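Local coordinates for bifunctional GH43-CE protein (Bacteroides eggerthii, PDB 6MLY) that probably degrades xylans through a family 43 glycoside hydrolase part, likely a beta-xylosidase, joined to a carbohydrate esterase part, at residues 361-366 with 399-404; 331-336 with 486-491; 673-678 with 775-780. All coordinates share one frame; numbering follows the deposited sequence.

Contact 1. Residues 361-366 with 399-404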
# COMPACT_ATOMS: atom_id res chain seq x y z
N THR A 361 13.64 15.59 -12.06
CA THR A 361 12.56 16.40 -11.48
C THR A 361 11.38 15.50 -11.08
O THR A 361 10.47 15.94 -10.39
CB THR A 361 12.03 17.44 -12.47
OG1 THR A 361 13.09 17.82 -13.36
CG2 THR A 361 11.47 18.67 -11.78
N SER A 362 11.41 14.25 -11.55
CA SER A 362 10.34 13.28 -11.38
C SER A 362 10.95 11.93 -10.98
O SER A 362 12.01 11.56 -11.50
CB SER A 362 9.52 13.16 -12.64
OG SER A 362 8.49 12.18 -12.51
N PHE A 363 10.28 11.22 -10.08
CA PHE A 363 10.65 9.86 -9.71
C PHE A 363 10.48 8.92 -10.92
O PHE A 363 11.31 8.03 -11.12
CB PHE A 363 9.84 9.39 -8.50
CG PHE A 363 10.17 8.00 -8.01
CD1 PHE A 363 11.48 7.56 -7.95
CD2 PHE A 363 9.17 7.14 -7.59
CE1 PHE A 363 11.79 6.29 -7.49
CE2 PHE A 363 9.47 5.87 -7.13
CZ PHE A 363 10.78 5.44 -7.07
N THR A 364 9.44 9.15 -11.74
CA THR A 364 9.06 8.22 -12.81
C THR A 364 9.90 8.47 -14.08
O THR A 364 9.78 7.71 -15.05
CB THR A 364 7.56 8.28 -13.11
OG1 THR A 364 7.26 9.46 -13.85
CG2 THR A 364 6.71 8.21 -11.85
N GLN A 365 10.73 9.52 -14.06
CA GLN A 365 11.70 9.78 -15.14
C GLN A 365 13.11 9.34 -14.70
O GLN A 365 14.09 9.60 -15.41
CB GLN A 365 11.68 11.25 -15.54
CG GLN A 365 10.34 11.72 -16.11
CD GLN A 365 9.89 10.92 -17.31
OE1 GLN A 365 8.81 10.34 -17.31
NE2 GLN A 365 10.72 10.88 -18.34
N ALA A 366 13.21 8.66 -13.55
CA ALA A 366 14.49 8.13 -13.06
C ALA A 366 14.82 6.82 -13.78
O ALA A 366 13.93 6.01 -14.11
CB ALA A 366 14.45 7.95 -11.56
N SER A 399 10.44 1.22 -2.99
CA SER A 399 9.18 1.82 -3.43
C SER A 399 8.15 0.74 -3.77
O SER A 399 8.50 -0.32 -4.28
CB SER A 399 9.39 2.74 -4.61
OG SER A 399 8.15 3.06 -5.23
N LEU A 400 6.88 1.02 -3.44
CA LEU A 400 5.74 0.40 -4.09
C LEU A 400 5.36 1.31 -5.26
O LEU A 400 4.93 2.45 -5.05
CB LEU A 400 4.58 0.25 -3.09
CG LEU A 400 4.90 -0.61 -1.86
CD1 LEU A 400 3.75 -0.60 -0.87
CD2 LEU A 400 5.25 -2.03 -2.25
N PHE A 401 5.56 0.80 -6.49
CA PHE A 401 5.80 1.64 -7.65
C PHE A 401 4.66 1.54 -8.67
O PHE A 401 4.42 0.48 -9.25
CB PHE A 401 7.15 1.27 -8.28
CG PHE A 401 7.52 2.10 -9.48
CD1 PHE A 401 8.10 3.35 -9.33
CD2 PHE A 401 7.28 1.62 -10.77
CE1 PHE A 401 8.44 4.11 -10.44
CE2 PHE A 401 7.63 2.38 -11.87
CZ PHE A 401 8.21 3.62 -11.71
N GLN A 402 3.97 2.67 -8.87
CA GLN A 402 3.24 2.97 -10.10
C GLN A 402 3.15 4.50 -10.26
O GLN A 402 4.09 5.20 -9.87
CB GLN A 402 1.87 2.28 -10.12
CG GLN A 402 1.40 1.98 -11.54
CD GLN A 402 -0.03 1.51 -11.58
OE1 GLN A 402 -0.41 0.56 -10.91
NE2 GLN A 402 -0.85 2.18 -12.38
N ARG A 403 2.07 5.02 -10.85
CA ARG A 403 1.86 6.45 -11.00
C ARG A 403 1.63 7.06 -9.62
O ARG A 403 2.27 8.03 -9.25
CB ARG A 403 0.67 6.74 -11.91
CG ARG A 403 0.31 8.22 -12.04
CD ARG A 403 -1.07 8.41 -12.63
NE ARG A 403 -1.29 9.77 -13.10
CZ ARG A 403 -1.06 10.21 -14.33
NH1 ARG A 403 -0.63 9.37 -15.27
NH2 ARG A 403 -1.25 11.48 -14.63
N LYS A 404 0.69 6.44 -8.89
CA LYS A 404 0.41 6.73 -7.50
C LYS A 404 1.29 5.82 -6.64
O LYS A 404 0.84 4.79 -6.14
CB LYS A 404 -1.08 6.53 -7.23
CG LYS A 404 -1.98 7.41 -8.07
CD LYS A 404 -3.38 7.57 -7.52
CE LYS A 404 -4.18 8.60 -8.29
NZ LYS A 404 -5.58 8.64 -7.81
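Phe363 and Phe401 meet as an offset edge-to-face pair, the edge of Phe401 turned toward the face of Phe363. The ring centroids lie 5.6 Å apart and the planes stand at 85°, so the T-shape is nearly square but displaced. The touching atoms are Phe363 CE2 and Phe401 CD1, 3.6 Å apart. Phe401 leaves its strand with CG anti to the backbone N (chi1 -179°), a torsion that brings its ring closer to the loop than the start of its side chain would suggest. Beside the pair, Ser399 OG lies in the plane of the Phe363 ring, at its edge, 3.6 Å from CE2. A small serine suits this place: its CB packs on the ring at CZ, while its hydroxyl is satisfied by Gly406 O. The setting is the concanavalin A-like beta sandwich, where loop 361-366 covers the face of strand 395-401 turned away from the facing sheet, to which Leu400 points. The loop backbone is bent by an ST turn, in which Ser362 OG accepts from Thr364 N at 3.3 Å, and by a type I turn that has Phe363 at its first position and is closed by Ala366 N to Phe363 O. With an alanine here instead of Phe363, the Phe401 edge is likely to lose the face it meets, and a gap would probably open beside Ser399. Tyr405 and Phe492 also set their rings edge-to-face with Phe363, while Thr364 O is bonded by Tyr91 OH and Gln365 NE2 by Lys88 O, linking the loop to the glycoside hydrolase part.

Contact 2. Residues 331-336 with 486-491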
# COMPACT_ATOMS: atom_id res chain seq x y z
N VAL A 331 13.50 -12.98 -12.24
CA VAL A 331 12.47 -12.30 -11.43
C VAL A 331 12.62 -10.78 -11.53
O VAL A 331 11.64 -10.05 -11.32
CB VAL A 331 12.49 -12.76 -9.96
CG1 VAL A 331 12.18 -14.25 -9.81
CG2 VAL A 331 13.81 -12.42 -9.28
N TRP A 332 13.84 -10.32 -11.84
CA TRP A 332 14.17 -8.90 -11.97
C TRP A 332 13.83 -8.38 -13.37
O TRP A 332 14.13 -9.04 -14.37
CB TRP A 332 15.65 -8.65 -11.66
CG TRP A 332 16.03 -8.82 -10.22
CD1 TRP A 332 16.86 -9.78 -9.70
CD2 TRP A 332 15.64 -8.00 -9.11
NE1 TRP A 332 17.00 -9.61 -8.35
CE2 TRP A 332 16.26 -8.53 -7.96
CE3 TRP A 332 14.81 -6.87 -8.97
CZ2 TRP A 332 16.09 -7.97 -6.69
CZ3 TRP A 332 14.65 -6.32 -7.72
CH2 TRP A 332 15.28 -6.86 -6.60
N GLN A 333 13.20 -7.20 -13.41
CA GLN A 333 13.01 -6.40 -14.62
C GLN A 333 13.15 -4.91 -14.24
O GLN A 333 12.58 -4.47 -13.25
CB GLN A 333 11.63 -6.65 -15.27
CG GLN A 333 11.16 -8.10 -15.27
CD GLN A 333 9.85 -8.28 -16.00
OE1 GLN A 333 9.40 -7.41 -16.74
NE2 GLN A 333 9.21 -9.43 -15.79
N TRP A 334 13.90 -4.15 -15.05
CA TRP A 334 14.06 -2.71 -14.87
C TRP A 334 12.80 -1.98 -15.34
O TRP A 334 12.00 -2.51 -16.09
CB TRP A 334 15.28 -2.19 -15.65
CG TRP A 334 16.57 -2.88 -15.33
CD1 TRP A 334 17.10 -3.96 -15.97
CD2 TRP A 334 17.52 -2.51 -14.32
NE1 TRP A 334 18.31 -4.30 -15.42
CE2 TRP A 334 18.59 -3.43 -14.41
CE3 TRP A 334 17.58 -1.50 -13.35
CZ2 TRP A 334 19.70 -3.36 -13.56
CZ3 TRP A 334 18.67 -1.44 -12.52
CH2 TRP A 334 19.72 -2.36 -12.62
N ASN A 335 12.65 -0.73 -14.88
CA ASN A 335 11.65 0.21 -15.39
C ASN A 335 12.27 0.94 -16.58
O ASN A 335 13.21 1.73 -16.40
CB ASN A 335 11.21 1.19 -14.31
CG ASN A 335 10.30 2.29 -14.82
OD1 ASN A 335 9.48 2.07 -15.70
ND2 ASN A 335 10.43 3.47 -14.23
N HIS A 336 11.75 0.67 -17.79
CA HIS A 336 12.28 1.21 -19.04
C HIS A 336 13.71 0.71 -19.24
O HIS A 336 14.20 -0.12 -18.46
CB HIS A 336 12.18 2.75 -19.06
CG HIS A 336 10.83 3.28 -19.42
ND1 HIS A 336 9.72 3.12 -18.61
CD2 HIS A 336 10.42 3.99 -20.49
CE1 HIS A 336 8.68 3.70 -19.18
NE2 HIS A 336 9.09 4.24 -20.33
N GLY A 486 0.64 -3.82 -12.50
CA GLY A 486 0.61 -4.06 -11.07
C GLY A 486 1.64 -3.22 -10.34
O GLY A 486 2.61 -2.74 -10.95
N TYR A 487 1.42 -3.02 -9.04
CA TYR A 487 2.40 -2.37 -8.19
C TYR A 487 3.60 -3.31 -8.06
O TYR A 487 3.45 -4.49 -7.78
CB TYR A 487 1.79 -2.01 -6.83
CG TYR A 487 1.10 -0.67 -6.81
CD1 TYR A 487 0.01 -0.43 -7.62
CD2 TYR A 487 1.53 0.35 -5.98
CE1 TYR A 487 -0.64 0.80 -7.62
CE2 TYR A 487 0.89 1.58 -5.96
CZ TYR A 487 -0.20 1.81 -6.79
OH TYR A 487 -0.82 3.02 -6.78
N ARG A 488 4.79 -2.75 -8.28
CA ARG A 488 6.04 -3.49 -8.16
C ARG A 488 6.85 -2.92 -6.99
O ARG A 488 6.80 -1.73 -6.70
CB ARG A 488 6.81 -3.39 -9.48
CG ARG A 488 6.22 -4.20 -10.62
CD ARG A 488 7.08 -4.12 -11.87
NE ARG A 488 6.74 -5.14 -12.87
CZ ARG A 488 7.38 -6.29 -13.03
NH1 ARG A 488 8.47 -6.56 -12.32
NH2 ARG A 488 6.93 -7.18 -13.90
N PHE A 489 7.57 -3.82 -6.30
CA PHE A 489 8.68 -3.44 -5.46
C PHE A 489 9.76 -2.83 -6.35
O PHE A 489 9.92 -3.24 -7.50
CB PHE A 489 9.20 -4.65 -4.67
CG PHE A 489 8.21 -5.19 -3.67
CD1 PHE A 489 7.81 -4.44 -2.58
CD2 PHE A 489 7.67 -6.46 -3.82
CE1 PHE A 489 6.90 -4.94 -1.66
CE2 PHE A 489 6.75 -6.95 -2.91
CZ PHE A 489 6.36 -6.19 -1.83
N ALA A 490 10.49 -1.83 -5.83
CA ALA A 490 11.40 -1.03 -6.63
C ALA A 490 12.60 -0.57 -5.78
O ALA A 490 12.41 0.15 -4.79
CB ALA A 490 10.65 0.15 -7.20
N LEU A 491 13.81 -1.01 -6.16
CA LEU A 491 15.05 -0.44 -5.65
C LEU A 491 15.37 0.79 -6.51
O LEU A 491 15.36 0.68 -7.73
CB LEU A 491 16.21 -1.45 -5.72
CG LEU A 491 15.98 -2.85 -5.16
CD1 LEU A 491 17.21 -3.34 -4.42
CD2 LEU A 491 14.77 -2.94 -4.25
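Trp332 and Gln333 reach Leu491 and Arg488 across a gap in which the two backbones never pair, since strand 370-373 lies between strands 333-335 and 488-491 and runs antiparallel to each. What joins them is therefore side chain only. Gln333 and Arg488 cross at about a right angle, the amide and guanidinium planes 49° apart. Arg488 NH2 sits 3.7 Å from Gln333 NE2 and 3.8 Å from Gln333 OE1, so it rests against the whole amide group, and the contact is one of packing between polar ends. Arg488 gets there because its CG stands beside the backbone N (chi1 -72°) and the chain is extended from CG to NE; a long, extended arginine suits a place where the neighbour lies one strand away. The rest of its polar end is provided for, NE and NH1 both being hydrogen-bonded to residues outside the two segments. Gln333, likewise extended beyond CG, also packs on Arg373 of that middle strand and on Thr48. The second meeting is apolar: Trp332 CH2 approaches Leu491 CG at 4.3 Å, the leucine coming obliquely to the indole. Here a broad ring and a branched aliphatic chain suit a buried place, and the indole nitrogen is provided for by Asp317 OD2. Within the concanavalin A-like sandwich, Trp332 and Leu491 face inward, both packing on Phe508 of strand 502-511 in the other sheet, whereas Gln333 and Arg488 meet on the opposite face, away from that strand. Strand 488-491 is flanked by strands 370-373 and 395-401, and strand 333-335 by 370-373 and the short strand 51-52 of the glycoside hydrolase part.

Contact 3. Residues 673-678 with 775-780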
# COMPACT_ATOMS: atom_id res chain seq x y z
N VAL A 673 -4.74 11.07 30.01
CA VAL A 673 -3.67 12.05 30.11
C VAL A 673 -4.04 13.20 29.18
O VAL A 673 -4.27 12.98 27.99
CB VAL A 673 -2.29 11.46 29.76
CG1 VAL A 673 -1.20 12.51 29.81
CG2 VAL A 673 -1.94 10.29 30.66
N ASN A 674 -4.10 14.42 29.73
CA ASN A 674 -4.57 15.60 29.03
C ASN A 674 -3.40 16.56 28.85
O ASN A 674 -2.91 17.12 29.81
CB ASN A 674 -5.75 16.23 29.76
CG ASN A 674 -6.09 17.63 29.28
OD1 ASN A 674 -5.73 18.01 28.17
ND2 ASN A 674 -6.77 18.40 30.11
N TRP A 675 -2.95 16.72 27.60
CA TRP A 675 -1.86 17.61 27.28
C TRP A 675 -2.41 19.00 26.93
O TRP A 675 -2.87 19.23 25.80
CB TRP A 675 -1.01 17.05 26.13
CG TRP A 675 -0.40 15.71 26.40
CD1 TRP A 675 -1.00 14.49 26.24
CD2 TRP A 675 0.94 15.45 26.83
NE1 TRP A 675 -0.12 13.49 26.56
CE2 TRP A 675 1.08 14.04 26.93
CE3 TRP A 675 2.05 16.25 27.14
CZ2 TRP A 675 2.27 13.44 27.33
CZ3 TRP A 675 3.22 15.65 27.54
CH2 TRP A 675 3.33 14.26 27.63
N PHE A 676 -2.36 19.90 27.92
CA PHE A 676 -2.69 21.33 27.77
C PHE A 676 -3.97 21.51 26.95
O PHE A 676 -4.01 22.30 26.00
CB PHE A 676 -1.49 22.09 27.19
CG PHE A 676 -0.81 21.44 26.01
CD1 PHE A 676 0.23 20.55 26.21
CD2 PHE A 676 -1.20 21.73 24.72
CE1 PHE A 676 0.86 19.96 25.13
CE2 PHE A 676 -0.57 21.13 23.64
CZ PHE A 676 0.46 20.25 23.84
N GLY A 677 -5.02 20.78 27.33
CA GLY A 677 -6.32 20.88 26.70
C GLY A 677 -7.12 22.07 27.21
O GLY A 677 -6.96 22.50 28.35
N PRO A 678 -8.01 22.66 26.36
CA PRO A 678 -9.01 23.61 26.83
C PRO A 678 -10.12 22.85 27.57
O PRO A 678 -10.37 21.69 27.26
CB PRO A 678 -9.49 24.29 25.54
CG PRO A 678 -9.28 23.24 24.46
CD PRO A 678 -8.07 22.44 24.90
N GLU A 775 11.19 14.29 27.03
CA GLU A 775 11.56 12.95 27.50
C GLU A 775 10.80 12.61 28.78
O GLU A 775 10.16 11.56 28.86
CB GLU A 775 13.06 12.88 27.80
CG GLU A 775 13.93 12.94 26.56
CD GLU A 775 15.41 12.70 26.83
OE1 GLU A 775 15.84 12.91 27.98
OE2 GLU A 775 16.13 12.30 25.89
N ASN A 776 10.87 13.52 29.76
CA ASN A 776 10.42 13.28 31.14
C ASN A 776 8.88 13.25 31.18
O ASN A 776 8.31 12.33 31.78
CB ASN A 776 10.99 14.32 32.10
CG ASN A 776 12.50 14.46 32.00
OD1 ASN A 776 13.03 15.57 31.99
ND2 ASN A 776 13.21 13.34 31.90
N THR A 777 8.24 14.24 30.55
CA THR A 777 6.78 14.34 30.50
C THR A 777 6.21 13.12 29.77
O THR A 777 5.24 12.51 30.22
CB THR A 777 6.31 15.66 29.87
OG1 THR A 777 7.28 16.12 28.93
CG2 THR A 777 6.09 16.75 30.90
N LEU A 778 6.84 12.76 28.65
CA LEU A 778 6.45 11.60 27.84
C LEU A 778 6.53 10.33 28.70
O LEU A 778 5.57 9.57 28.78
CB LEU A 778 7.36 11.50 26.61
CG LEU A 778 6.83 10.69 25.43
CD1 LEU A 778 5.69 11.41 24.73
CD2 LEU A 778 7.95 10.38 24.45
N LYS A 779 7.66 10.14 29.38
CA LYS A 779 7.94 8.94 30.18
C LYS A 779 6.90 8.77 31.30
O LYS A 779 6.58 7.64 31.68
CB LYS A 779 9.36 9.00 30.76
CG LYS A 779 9.88 7.70 31.37
CD LYS A 779 10.72 7.91 32.61
CE LYS A 779 11.27 6.62 33.20
NZ LYS A 779 10.19 5.77 33.76
N LYS A 780 6.39 9.89 31.84
CA LYS A 780 5.42 9.84 32.92
C LYS A 780 4.06 9.37 32.39
O LYS A 780 3.32 8.70 33.11
CB LYS A 780 5.31 11.19 33.62
CG LYS A 780 6.33 11.41 34.72
CD LYS A 780 6.31 12.80 35.29
CE LYS A 780 7.29 12.98 36.43
NZ LYS A 780 7.16 14.33 37.02
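Trp675, which packs against Thr777 and Leu778, closes strand 671-675. Ahead of it, Val673 touches Met781, Phe784 and Phe785 farther along helix 775-789, an apolar face suited to a valine. Asn674 turns instead to the following turn, where its OD1 accepts a weak bond from Gly677 N (3.0 Å). Trp675 carries the contact. With CG beside the backbone N (chi1 -59°), the indole extends to the helix and sets CZ3 3.9 Å from Thr777 CB. Its CH2 lies 3.7 Å from Thr777 O, while Leu778 N is at the ring edge, in its plane, 4.0 Å from CH2. A large flat ring suits this place, for Phe773 stacks on it and Phe570 meets it at a slant. Thr777 OG1 is bonded to Asn774 N, and it is CB that lies against the indole. Phe676 takes left-handed backbone angles and puts its ring edge-to-face with His768. Strand 671-675 next to strand 621-627, with a helix packed on the sheet, is the alpha/beta-hydrolase arrangement; Ser628, His768 and Asp736, near the strand end, have the geometry of a Ser-His-Asp triad, probably that of the esterase.

All three contacts are buried, but contacts 1 and 2 share one sheet of the concanavalin A-like domain, whereas contact 3 belongs to the esterase part, with nearest atoms about 28 and 30 Å from them. Strands 395-401 and 488-491 are neighbours, joined by a probable hydrogen bond from Phe401 N to Arg488 O, 2.8 Å, and contact 1 nests inside the loop contact 2 closes. Contact 1 is an aromatic pair between a loop and a strand; contact 2 has a polar crossing on the outer face of the sheet and an apolar meeting on the inner one. Contact 3 joins a strand to a helix through one indole, and the helix also carries exposed charges such as Glu775 and Lys779.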